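Local coordinates for protein dephospho-CoA kinase (Mycobacterium paratuberculosis, PDB 6N39) that probably catalyses the ATP-dependent phosphorylation of the 3'-hydroxyl of dephospho-coenzyme A, the last step of coenzyme A biosynthesis, at residues 34-39 / 115-120; 9-14 / 131-136; 41-46 / 97-102. One frame throughout, in Å; residues are numbered along the deposited sequence.

Interaction 1: residues 34-39 / 115-120; sequences AVIVDG and VVVEDI
Val35 and Val37 pair in parallel with Val116 and Glu118, joining the edge strand 35-38 to strand 115-119 in the parallel sheet of the P-loop kinase core. Four backbone hydrogen bonds alternate between the strands: Val35 N to Val115 O (2.9 Å), Val117 N to Val35 O (2.7 Å), Val37 N to Val117 O (2.8 Å) and Asp119 N to Val37 O (3.0 Å). The last is the most bent, 153° at the hydrogen. CA-H groups of Val116, Ile36 and Glu118 add weaker contacts to the carbonyl oxygens of Val35, Val117 and Val37.

Apolar contacts line both faces. On the face of Val35 and Val37, the Val37 and Val116 side chains cross, CG2 of Val37 meeting CG1 of Val116 at 3.6 Å. On the opposite face Ile36 runs alongside Val117, its CD1 3.9 Å from Val117 CB, and Ala34 CB touches Val117 CG2. Ser26 and Ala30 of helix 22-31 cover Ile36.

Two carboxylates, Asp38 and Asp119, lie side by side and point the same way, with planes 33° apart and Asp38 OD2 3.8 Å from Asp119 OD2; a water donates to both oxygens. Asp38 OD1 caps the following helix through Val41 N, while Asp119 OD1 makes a salt bridge to Lys22, a predicted ATP-binding residue. Glu118 OE2 pairs with Arg11 and Arg103. A second water donates to Asp119 O and accepts from Gly39 N. Bridging water, the helix N-terminus and the lysine would probably offset the repulsion between the two carboxylates, consistent with strands that carry acidic groups to the edge of the nucleotide site.

Interaction 2: residues 9-14 / 131-136; sequences MLRIGL and LFPLVV
Gly13 lies over Phe132 at the tight end of this contact, where strand 10-16, central in the parallel sheet, meets the chain entering strand 135-139. The CA of Gly13 stands 3.7 Å from the Phe132 ring centroid, only 10° off the ring normal, a CH-pi contact centred on the face. Backbone bonds lock the register here: Gly13 N to Leu134 O (3.0 Å) and Val136 N to Gly13 O (2.8 Å). Beside them Ile12 CG2 meets Val136 CG2 at 3.7 Å, and Ile12 CD1 lies alongside Leu134 CD2. Leu25 of helix 22-31 covers Leu14 and Val136. Further back, Pro133 CG approaches Arg11 O to 3.2 Å.

The contact is looser toward the exposed Leu131. The Arg11 guanidinium lies nearly flat to the Phe132 ring, planes 18° apart but displaced, so that Phe132 CD1 is 3.8 Å above its plane near the rim and NH2 is 3.5 Å from Phe132 CE1. At the guanidinium edge, NH1 donates only a weak bond to Leu131 O. NE instead makes a salt bridge to Glu118 on the neighbouring strand, the stronger tie. The chemistry implies a firm hold at Gly13, whose CA sits on the Phe132 face while two main-chain bonds fix its backbone, and an Arg11 anchored mainly through NE to the buried Glu118, with little grip on Leu131.

Interaction 3: residues 41-46 / 97-102; sequences VIAREV and PLVGAR
Ile42 and Val46 on helix 39-45 and the residue after it pack against Leu98, Val99 and Arg102 on helix 87-109, a helix–helix crossing on the flank of the P-loop NTPase fold. The short segments cross at 115° with axes 9.2 Å apart at closest approach. No hydrogen bond spans the contact, which is held by aliphatic groups.

Arg102 can be followed from CB to its tip. Its CB touches Ile42 CG2 at 3.6 Å, and CG, anti to the backbone N (chi1 -180°), meets the same methyl at 3.6 Å; the two side chains cross at about a right angle. The chi2 turn (63°) then places CD. Farther out, NE comes within 4.6 Å of Glu45 OE1, but that oxygen lies well out of the guanidinium plane and no N-H points at it, so only a general attraction of opposite charges can be expected. At the tip, NH1 finds its strong partner within its own helix, a salt bridge to Glu105.

Val99 fills the middle of the crossing. Its two methyls divide between neighbours on the first helix: CG1 meets Ile42 CG2 at 3.9 Å, and CG2 lies 3.9 Å from Ala43 CA. Val46 completes the contact. Its CG2 faces Val99 CG2 at 4.2 Å. The Val46 and Leu98 side chains cross at a slant: CB of Val46 meets Leu98 CB, and CG1 of Val46 rests 4.0 Å from the carbonyl oxygen of Leu98.

Overall arrangement
Interactions 1 and 2 belong to one parallel sheet ordered 35-38, 115-119, 10-16, 135-139, 179-182; their centres are 9 Å apart, and Ile12 and its bonds to Val116 and Glu118 join them through neighbouring strands. Interaction 3 lies outside the sheet, 13 Å from interaction 1 and 20 Å from interaction 2 between centres. It links the helices that follow strand 35-38 and precede strand 115-119. Along the chain the contacts are nested: interaction 3 inside the loop closed by interaction 1, and that inside interaction 2. Interactions 1 and 2 knit strands of the kinase sheet, interaction 3 joins two flanking helices, and Val37 against Ile42 connects the two layers.

Interaction 1: residues 34-39 / 115-120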
ATOM      1  N   ALA A  34     -16.311  10.478   6.309  1.00 32.89           N
ATOM      2  CA  ALA A  34     -15.192  10.653   5.384  1.00 37.34           C
ATOM      3  C   ALA A  34     -15.448  11.808   4.410  1.00 41.43           C
ATOM      4  O   ALA A  34     -16.590  12.186   4.134  1.00 40.23           O
ATOM      5  CB  ALA A  34     -14.949   9.373   4.590  1.00 35.38           C
ATOM      6  N   VAL A  35     -14.357  12.357   3.875  1.00 38.14           N
ATOM      7  CA  VAL A  35     -14.395  13.388   2.836  1.00 38.77           C
ATOM      8  C   VAL A  35     -14.224  12.708   1.484  1.00 43.12           C
ATOM      9  O   VAL A  35     -13.208  12.040   1.245  1.00 41.13           O
ATOM     10  CB  VAL A  35     -13.296  14.440   3.048  1.00 41.65           C
ATOM     11  CG1 VAL A  35     -13.247  15.409   1.869  1.00 39.70           C
ATOM     12  CG2 VAL A  35     -13.529  15.180   4.361  1.00 45.57           C
ATOM     13  N   ILE A  36     -15.196  12.900   0.589  1.00 37.88           N
ATOM     14  CA  ILE A  36     -15.208  12.249  -0.723  1.00 37.38           C
ATOM     15  C   ILE A  36     -14.647  13.201  -1.778  1.00 39.76           C
ATOM     16  O   ILE A  36     -15.233  14.255  -2.044  1.00 42.88           O
ATOM     17  CB  ILE A  36     -16.630  11.814  -1.121  1.00 43.15           C
ATOM     18  CG1 ILE A  36     -17.281  10.937  -0.031  1.00 42.06           C
ATOM     19  CG2 ILE A  36     -16.593  11.129  -2.497  1.00 44.28           C
ATOM     20  CD1 ILE A  36     -16.387   9.824   0.517  1.00 39.55           C
ATOM     21  N   VAL A  37     -13.552  12.814  -2.432  1.00 36.62           N
ATOM     22  CA  VAL A  37     -13.039  13.535  -3.591  1.00 44.06           C
ATOM     23  C   VAL A  37     -13.336  12.692  -4.826  1.00 48.52           C
ATOM     24  O   VAL A  37     -12.723  11.638  -5.041  1.00 48.67           O
ATOM     25  CB  VAL A  37     -11.540  13.844  -3.464  1.00 40.19           C
ATOM     26  CG1 VAL A  37     -11.025  14.506  -4.738  1.00 42.40           C
ATOM     27  CG2 VAL A  37     -11.309  14.748  -2.271  1.00 41.15           C
ATOM     28  N   ASP A  38     -14.263  13.164  -5.655  1.00 45.36           N
ATOM     29  CA  ASP A  38     -14.714  12.445  -6.845  1.00 43.76           C
ATOM     30  C   ASP A  38     -14.319  13.273  -8.066  1.00 47.99           C
ATOM     31  O   ASP A  38     -14.965  14.279  -8.382  1.00 55.38           O
ATOM     32  CB  ASP A  38     -16.222  12.200  -6.769  1.00 56.00           C
ATOM     33  CG  ASP A  38     -16.738  11.298  -7.885  1.00 63.23           C
ATOM     34  OD1 ASP A  38     -16.259  11.406  -9.028  1.00 61.58           O
ATOM     35  OD2 ASP A  38     -17.647  10.487  -7.608  1.00 66.19           O
ATOM     36  N   GLY A  39     -13.260  12.843  -8.755  1.00 48.87           N
ATOM     37  CA  GLY A  39     -12.725  13.633  -9.853  1.00 53.15           C
ATOM     38  C   GLY A  39     -13.722  13.857 -10.976  1.00 61.05           C
ATOM     39  O   GLY A  39     -13.757  14.933 -11.581  1.00 61.49           O
ATOM     40  N   VAL A 115     -10.433  12.002   6.990  1.00 34.61           N
ATOM     41  CA  VAL A 115      -9.939  10.976   6.076  1.00 35.15           C
ATOM     42  C   VAL A 115     -10.495  11.287   4.693  1.00 42.25           C
ATOM     43  O   VAL A 115     -11.700  11.531   4.547  1.00 36.21           O
ATOM     44  CB  VAL A 115     -10.364   9.569   6.531  1.00 39.00           C
ATOM     45  CG1 VAL A 115      -9.867   8.530   5.535  1.00 37.50           C
ATOM     46  CG2 VAL A 115      -9.885   9.286   7.981  1.00 31.89           C
ATOM     47  N   VAL A 116      -9.633  11.283   3.676  1.00 35.42           N
ATOM     48  CA  VAL A 116     -10.027  11.637   2.313  1.00 40.44           C
ATOM     49  C   VAL A 116     -10.174  10.348   1.517  1.00 42.19           C
ATOM     50  O   VAL A 116      -9.218   9.576   1.400  1.00 38.73           O
ATOM     51  CB  VAL A 116      -9.000  12.574   1.650  1.00 41.60           C
ATOM     52  CG1 VAL A 116      -9.402  12.890   0.201  1.00 46.32           C
ATOM     53  CG2 VAL A 116      -8.867  13.860   2.443  1.00 50.14           C
ATOM     54  N   VAL A 117     -11.356  10.116   0.961  1.00 37.61           N
ATOM     55  CA  VAL A 117     -11.591   8.967   0.094  1.00 42.52           C
ATOM     56  C   VAL A 117     -11.666   9.461  -1.346  1.00 41.59           C
ATOM     57  O   VAL A 117     -12.548  10.260  -1.689  1.00 41.38           O
ATOM     58  CB  VAL A 117     -12.873   8.219   0.493  1.00 42.30           C
ATOM     59  CG1 VAL A 117     -13.159   7.079  -0.504  1.00 41.66           C
ATOM     60  CG2 VAL A 117     -12.736   7.683   1.902  1.00 35.47           C
ATOM     61  N   GLU A 118     -10.760   8.984  -2.201  1.00 36.29           N
ATOM     62  CA  GLU A 118     -10.689   9.435  -3.588  1.00 41.50           C
ATOM     63  C   GLU A 118     -11.227   8.359  -4.525  1.00 40.36           C
ATOM     64  O   GLU A 118     -10.641   7.275  -4.642  1.00 41.90           O
ATOM     65  CB  GLU A 118      -9.253   9.797  -3.965  1.00 45.50           C
ATOM     66  CG  GLU A 118      -8.583  10.718  -2.976  1.00 59.50           C
ATOM     67  CD  GLU A 118      -7.502  11.571  -3.617  1.00 71.63           C
ATOM     68  OE1 GLU A 118      -7.712  12.033  -4.763  1.00 79.69           O
ATOM     69  OE2 GLU A 118      -6.451  11.777  -2.971  1.00 67.55           O
ATOM     70  N   ASP A 119     -12.318   8.681  -5.214  1.00 40.98           N
ATOM     71  CA  ASP A 119     -12.940   7.795  -6.193  1.00 48.70           C
ATOM     72  C   ASP A 119     -12.204   7.950  -7.518  1.00 53.02           C
ATOM     73  O   ASP A 119     -12.304   8.987  -8.182  1.00 49.55           O
ATOM     74  CB  ASP A 119     -14.422   8.136  -6.329  1.00 59.60           C
ATOM     75  CG  ASP A 119     -15.182   7.177  -7.244  1.00 66.69           C
ATOM     76  OD1 ASP A 119     -14.600   6.646  -8.217  1.00 64.18           O
ATOM     77  OD2 ASP A 119     -16.390   6.970  -6.986  1.00 68.11           O
ATOM     78  N   ILE A 120     -11.463   6.922  -7.906  1.00 48.18           N
ATOM     79  CA  ILE A 120     -10.663   6.958  -9.123  1.00 60.29           C
ATOM     80  C   ILE A 120     -11.034   5.747  -9.970  1.00 55.36           C
ATOM     81  O   ILE A 120     -10.580   4.628  -9.692  1.00 55.56           O
ATOM     82  CB  ILE A 120      -9.173   7.005  -8.772  1.00 63.45           C
ATOM     83  CG1 ILE A 120      -8.921   8.263  -7.946  1.00 54.41           C
ATOM     84  CG2 ILE A 120      -8.321   6.990 -10.040  1.00 65.19           C
ATOM     85  CD1 ILE A 120      -7.716   8.210  -7.138  1.00 49.19           C
TER
HETATM   86  O   HOH W   1     -10.904  11.448  -7.889  1.00 54.14           O
HETATM   87  O   HOH W   2     -17.730   8.546  -5.521  1.00 49.57           O

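Interaction 2: residues 9-14 / 131-136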
ATOM      1  N   MET A   9      -3.409  14.229   5.842  1.00 53.30           N
ATOM      2  CA  MET A   9      -4.540  13.399   6.209  1.00 49.80           C
ATOM      3  C   MET A   9      -4.336  12.007   5.632  1.00 47.60           C
ATOM      4  O   MET A   9      -3.573  11.818   4.685  1.00 51.80           O
ATOM      5  CB  MET A   9      -5.849  14.005   5.686  1.00 50.70           C
ATOM      6  CG  MET A   9      -6.098  15.446   6.140  1.00 61.04           C
ATOM      7  SD  MET A   9      -7.299  16.323   5.105  1.00 67.62           S
ATOM      8  CE  MET A   9      -7.128  17.990   5.740  1.00 72.53           C
ATOM      9  N   LEU A  10      -5.030  11.028   6.200  1.00 39.53           N
ATOM     10  CA  LEU A  10      -5.047   9.701   5.605  1.00 35.96           C
ATOM     11  C   LEU A  10      -5.838   9.736   4.301  1.00 44.89           C
ATOM     12  O   LEU A  10      -6.953  10.270   4.259  1.00 40.00           O
ATOM     13  CB  LEU A  10      -5.660   8.695   6.584  1.00 30.41           C
ATOM     14  CG  LEU A  10      -5.955   7.301   6.024  1.00 34.98           C
ATOM     15  CD1 LEU A  10      -4.617   6.611   5.678  1.00 37.42           C
ATOM     16  CD2 LEU A  10      -6.746   6.470   7.018  1.00 35.85           C
ATOM     17  N   ARG A  11      -5.253   9.199   3.226  1.00 38.11           N
ATOM     18  CA  ARG A  11      -5.901   9.155   1.915  1.00 36.95           C
ATOM     19  C   ARG A  11      -6.170   7.712   1.529  1.00 40.41           C
ATOM     20  O   ARG A  11      -5.316   6.842   1.712  1.00 49.25           O
ATOM     21  CB  ARG A  11      -5.043   9.804   0.826  1.00 39.87           C
ATOM     22  CG  ARG A  11      -4.827  11.293   0.998  1.00 50.61           C
ATOM     23  CD  ARG A  11      -3.654  11.789   0.164  1.00 70.79           C
ATOM     24  NE  ARG A  11      -3.864  11.653  -1.280  1.00 82.01           N
ATOM     25  CZ  ARG A  11      -3.170  10.835  -2.071  1.00 81.71           C
ATOM     26  NH1 ARG A  11      -2.210  10.060  -1.561  1.00 76.29           N
ATOM     27  NH2 ARG A  11      -3.431  10.797  -3.374  1.00 73.24           N
ATOM     28  N   ILE A  12      -7.356   7.458   0.994  1.00 36.07           N
ATOM     29  CA  ILE A  12      -7.768   6.113   0.620  1.00 33.09           C
ATOM     30  C   ILE A  12      -8.184   6.141  -0.842  1.00 40.72           C
ATOM     31  O   ILE A  12      -9.058   6.925  -1.225  1.00 40.58           O
ATOM     32  CB  ILE A  12      -8.915   5.606   1.510  1.00 34.14           C
ATOM     33  CG1 ILE A  12      -8.473   5.586   2.983  1.00 35.62           C
ATOM     34  CG2 ILE A  12      -9.365   4.217   1.066  1.00 39.14           C
ATOM     35  CD1 ILE A  12      -9.591   5.185   3.926  1.00 41.14           C
ATOM     36  N   GLY A  13      -7.572   5.288  -1.659  1.00 39.03           N
ATOM     37  CA  GLY A  13      -8.056   5.120  -3.030  1.00 38.35           C
ATOM     38  C   GLY A  13      -9.248   4.172  -3.048  1.00 40.35           C
ATOM     39  O   GLY A  13      -9.273   3.163  -2.345  1.00 43.31           O
ATOM     40  N   LEU A  14     -10.250   4.510  -3.863  1.00 39.76           N
ATOM     41  CA  LEU A  14     -11.475   3.724  -3.964  1.00 37.65           C
ATOM     42  C   LEU A  14     -11.804   3.488  -5.430  1.00 42.60           C
ATOM     43  O   LEU A  14     -11.783   4.432  -6.231  1.00 46.30           O
ATOM     44  CB  LEU A  14     -12.649   4.431  -3.280  1.00 38.92           C
ATOM     45  CG  LEU A  14     -14.044   3.816  -3.524  1.00 49.25           C
ATOM     46  CD1 LEU A  14     -14.159   2.471  -2.844  1.00 51.16           C
ATOM     47  CD2 LEU A  14     -15.140   4.732  -3.028  1.00 61.72           C
ATOM     48  N   LEU A 131       0.204   4.803  -5.190  1.00 34.92           N
ATOM     49  CA  LEU A 131       0.097   6.166  -4.695  1.00 34.53           C
ATOM     50  C   LEU A 131      -0.614   6.244  -3.350  1.00 35.59           C
ATOM     51  O   LEU A 131      -0.504   7.269  -2.676  1.00 35.43           O
ATOM     52  CB  LEU A 131      -0.652   7.047  -5.704  1.00 39.11           C
ATOM     53  CG  LEU A 131      -0.143   7.130  -7.137  1.00 43.93           C
ATOM     54  CD1 LEU A 131      -1.111   7.940  -8.026  1.00 44.77           C
ATOM     55  CD2 LEU A 131       1.236   7.730  -7.177  1.00 43.79           C
ATOM     56  N   PHE A 132      -1.334   5.195  -2.931  1.00 35.64           N
ATOM     57  CA  PHE A 132      -2.159   5.374  -1.734  1.00 29.81           C
ATOM     58  C   PHE A 132      -1.680   4.517  -0.569  1.00 32.35           C
ATOM     59  O   PHE A 132      -1.171   3.412  -0.764  1.00 33.77           O
ATOM     60  CB  PHE A 132      -3.629   5.034  -2.014  1.00 32.16           C
ATOM     61  CG  PHE A 132      -4.270   5.940  -3.027  1.00 37.03           C
ATOM     62  CD1 PHE A 132      -4.907   7.106  -2.628  1.00 39.19           C
ATOM     63  CD2 PHE A 132      -4.210   5.642  -4.364  1.00 36.63           C
ATOM     64  CE1 PHE A 132      -5.475   7.948  -3.552  1.00 40.90           C
ATOM     65  CE2 PHE A 132      -4.779   6.484  -5.304  1.00 41.87           C
ATOM     66  CZ  PHE A 132      -5.413   7.635  -4.890  1.00 42.14           C
ATOM     67  N   PRO A 133      -1.847   5.007   0.665  1.00 34.70           N
ATOM     68  CA  PRO A 133      -1.575   4.166   1.847  1.00 32.70           C
ATOM     69  C   PRO A 133      -2.570   3.023   2.026  1.00 34.30           C
ATOM     70  O   PRO A 133      -2.295   2.095   2.801  1.00 29.01           O
ATOM     71  CB  PRO A 133      -1.659   5.155   3.027  1.00 36.28           C
ATOM     72  CG  PRO A 133      -2.286   6.398   2.492  1.00 41.69           C
ATOM     73  CD  PRO A 133      -2.128   6.416   0.990  1.00 30.86           C
ATOM     74  N   LEU A 134      -3.705   3.056   1.332  1.00 30.63           N
ATOM     75  CA  LEU A 134      -4.751   2.056   1.484  1.00 31.15           C
ATOM     76  C   LEU A 134      -5.689   2.168   0.287  1.00 31.96           C
ATOM     77  O   LEU A 134      -6.071   3.271  -0.093  1.00 34.31           O
ATOM     78  CB  LEU A 134      -5.527   2.283   2.778  1.00 31.46           C
ATOM     79  CG  LEU A 134      -6.531   1.231   3.221  1.00 36.21           C
ATOM     80  CD1 LEU A 134      -5.800   0.028   3.793  1.00 29.84           C
ATOM     81  CD2 LEU A 134      -7.458   1.847   4.261  1.00 38.01           C
ATOM     82  N   VAL A 135      -6.068   1.029  -0.285  1.00 29.17           N
ATOM     83  CA  VAL A 135      -6.956   0.987  -1.438  1.00 32.34           C
ATOM     84  C   VAL A 135      -8.129   0.062  -1.116  1.00 32.83           C
ATOM     85  O   VAL A 135      -7.927  -1.081  -0.678  1.00 34.15           O
ATOM     86  CB  VAL A 135      -6.213   0.523  -2.711  1.00 34.03           C
ATOM     87  CG1 VAL A 135      -7.173   0.385  -3.890  1.00 31.94           C
ATOM     88  CG2 VAL A 135      -5.087   1.519  -3.091  1.00 32.02           C
ATOM     89  N   VAL A 136      -9.347   0.566  -1.326  1.00 30.88           N
ATOM     90  CA  VAL A 136     -10.585  -0.195  -1.160  1.00 34.87           C
ATOM     91  C   VAL A 136     -11.192  -0.430  -2.536  1.00 36.69           C
ATOM     92  O   VAL A 136     -11.370   0.514  -3.317  1.00 38.33           O
ATOM     93  CB  VAL A 136     -11.592   0.542  -0.260  1.00 39.48           C
ATOM     94  CG1 VAL A 136     -12.849  -0.316  -0.049  1.00 34.86           C
ATOM     95  CG2 VAL A 136     -10.963   0.862   1.050  1.00 36.02           C
TER

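Interaction 3: residues 41-46 / 97-102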
ATOM      1  N   VAL A  41     -17.037  13.978 -10.711  1.00 64.00           N
ATOM      2  CA  VAL A  41     -18.025  14.942 -10.234  1.00 63.76           C
ATOM      3  C   VAL A  41     -17.474  16.357 -10.330  1.00 67.31           C
ATOM      4  O   VAL A  41     -18.150  17.279 -10.798  1.00 71.59           O
ATOM      5  CB  VAL A  41     -18.444  14.603  -8.795  1.00 62.93           C
ATOM      6  CG1 VAL A  41     -19.206  15.768  -8.164  1.00 60.60           C
ATOM      7  CG2 VAL A  41     -19.279  13.338  -8.790  1.00 70.49           C
ATOM      8  N   ILE A  42     -16.230  16.546  -9.891  1.00 63.93           N
ATOM      9  CA  ILE A  42     -15.636  17.878  -9.891  1.00 64.47           C
ATOM     10  C   ILE A  42     -15.420  18.368 -11.317  1.00 61.71           C
ATOM     11  O   ILE A  42     -15.620  19.554 -11.623  1.00 72.75           O
ATOM     12  CB  ILE A  42     -14.335  17.848  -9.066  1.00 63.07           C
ATOM     13  CG1 ILE A  42     -14.672  17.546  -7.601  1.00 56.21           C
ATOM     14  CG2 ILE A  42     -13.569  19.151  -9.212  1.00 55.46           C
ATOM     15  CD1 ILE A  42     -13.504  17.060  -6.761  1.00 52.14           C
ATOM     16  N   ALA A  43     -15.035  17.460 -12.220  1.00 60.81           N
ATOM     17  CA  ALA A  43     -14.874  17.817 -13.624  1.00 67.75           C
ATOM     18  C   ALA A  43     -16.194  18.257 -14.236  1.00 72.37           C
ATOM     19  O   ALA A  43     -16.232  19.220 -15.013  1.00 77.23           O
ATOM     20  CB  ALA A  43     -14.290  16.641 -14.407  1.00 72.36           C
ATOM     21  N   ARG A  44     -17.291  17.562 -13.914  1.00 76.29           N
ATOM     22  CA  ARG A  44     -18.585  18.013 -14.426  1.00 75.75           C
ATOM     23  C   ARG A  44     -19.006  19.323 -13.771  1.00 75.87           C
ATOM     24  O   ARG A  44     -19.675  20.142 -14.412  1.00 85.38           O
ATOM     25  CB  ARG A  44     -19.654  16.934 -14.230  1.00 65.78           C
ATOM     26  N   GLU A  45     -18.595  19.557 -12.515  1.00 71.48           N
ATOM     27  CA  GLU A  45     -19.001  20.781 -11.822  1.00 73.31           C
ATOM     28  C   GLU A  45     -18.310  22.018 -12.393  1.00 82.22           C
ATOM     29  O   GLU A  45     -18.938  23.076 -12.528  1.00 85.36           O
ATOM     30  CB  GLU A  45     -18.724  20.666 -10.324  1.00 75.86           C
ATOM     31  CG  GLU A  45     -19.764  19.861  -9.559  1.00 85.45           C
ATOM     32  CD  GLU A  45     -19.428  19.713  -8.084  1.00 98.35           C
ATOM     33  OE1 GLU A  45     -18.354  20.191  -7.659  1.00102.22           O
ATOM     34  OE2 GLU A  45     -20.239  19.113  -7.345  1.00102.61           O
ATOM     35  N   VAL A  46     -17.021  21.912 -12.738  1.00 81.02           N
ATOM     36  CA  VAL A  46     -16.284  23.091 -13.210  1.00 78.57           C
ATOM     37  C   VAL A  46     -16.670  23.516 -14.620  1.00 85.36           C
ATOM     38  O   VAL A  46     -16.196  24.559 -15.096  1.00 83.93           O
ATOM     39  CB  VAL A  46     -14.757  22.871 -13.135  1.00 75.71           C
ATOM     40  CG1 VAL A  46     -14.332  22.534 -11.699  1.00 67.97           C
ATOM     41  CG2 VAL A  46     -14.312  21.784 -14.100  1.00 72.04           C
ATOM     42  N   PRO A  97      -6.519  22.273 -14.424  1.00 56.57           N
ATOM     43  CA  PRO A  97      -6.216  23.213 -13.330  1.00 53.56           C
ATOM     44  C   PRO A  97      -7.437  23.576 -12.504  1.00 57.42           C
ATOM     45  O   PRO A  97      -7.322  23.748 -11.286  1.00 57.53           O
ATOM     46  CB  PRO A  97      -5.634  24.428 -14.061  1.00 57.71           C
ATOM     47  CG  PRO A  97      -5.097  23.867 -15.358  1.00 60.73           C
ATOM     48  CD  PRO A  97      -6.077  22.795 -15.731  1.00 59.08           C
ATOM     49  N   LEU A  98      -8.611  23.688 -13.132  1.00 56.74           N
ATOM     50  CA  LEU A  98      -9.823  24.003 -12.385  1.00 51.83           C
ATOM     51  C   LEU A  98     -10.190  22.868 -11.439  1.00 52.77           C
ATOM     52  O   LEU A  98     -10.589  23.111 -10.290  1.00 53.35           O
ATOM     53  CB  LEU A  98     -10.971  24.296 -13.351  1.00 49.63           C
ATOM     54  CG  LEU A  98     -10.740  25.448 -14.330  1.00 56.96           C
ATOM     55  CD1 LEU A  98     -11.807  25.453 -15.402  1.00 58.50           C
ATOM     56  CD2 LEU A  98     -10.724  26.771 -13.589  1.00 58.01           C
ATOM     57  N   VAL A  99     -10.043  21.622 -11.903  1.00 54.19           N
ATOM     58  CA  VAL A  99     -10.263  20.464 -11.039  1.00 50.97           C
ATOM     59  C   VAL A  99      -9.280  20.472  -9.873  1.00 52.24           C
ATOM     60  O   VAL A  99      -9.656  20.212  -8.724  1.00 46.62           O
ATOM     61  CB  VAL A  99     -10.156  19.162 -11.852  1.00 46.11           C
ATOM     62  CG1 VAL A  99     -10.250  17.961 -10.927  1.00 45.02           C
ATOM     63  CG2 VAL A  99     -11.243  19.101 -12.911  1.00 52.83           C
ATOM     64  N   GLY A 100      -8.003  20.749 -10.153  1.00 50.69           N
ATOM     65  CA  GLY A 100      -7.015  20.795  -9.085  1.00 53.88           C
ATOM     66  C   GLY A 100      -7.330  21.856  -8.048  1.00 50.62           C
ATOM     67  O   GLY A 100      -7.234  21.614  -6.840  1.00 52.03           O
ATOM     68  N   ALA A 101      -7.730  23.044  -8.507  1.00 53.70           N
ATOM     69  CA  ALA A 101      -8.093  24.108  -7.577  1.00 54.43           C
ATOM     70  C   ALA A 101      -9.282  23.705  -6.719  1.00 52.74           C
ATOM     71  O   ALA A 101      -9.282  23.930  -5.501  1.00 54.55           O
ATOM     72  CB  ALA A 101      -8.394  25.400  -8.334  1.00 54.88           C
ATOM     73  N   ARG A 102     -10.310  23.108  -7.334  1.00 48.69           N
ATOM     74  CA  ARG A 102     -11.483  22.704  -6.562  1.00 53.70           C
ATOM     75  C   ARG A 102     -11.128  21.635  -5.531  1.00 54.73           C
ATOM     76  O   ARG A 102     -11.580  21.691  -4.381  1.00 53.44           O
ATOM     77  CB  ARG A 102     -12.580  22.199  -7.496  1.00 54.59           C
ATOM     78  CG  ARG A 102     -13.836  21.759  -6.773  1.00 60.73           C
ATOM     79  CD  ARG A 102     -14.461  22.935  -6.051  1.00 73.19           C
ATOM     80  NE  ARG A 102     -15.396  22.507  -5.020  1.00 85.14           N
ATOM     81  CZ  ARG A 102     -15.724  23.247  -3.967  1.00 94.37           C
ATOM     82  NH1 ARG A 102     -15.184  24.447  -3.812  1.00 99.17           N
ATOM     83  NH2 ARG A 102     -16.582  22.786  -3.064  1.00 95.97           N
TER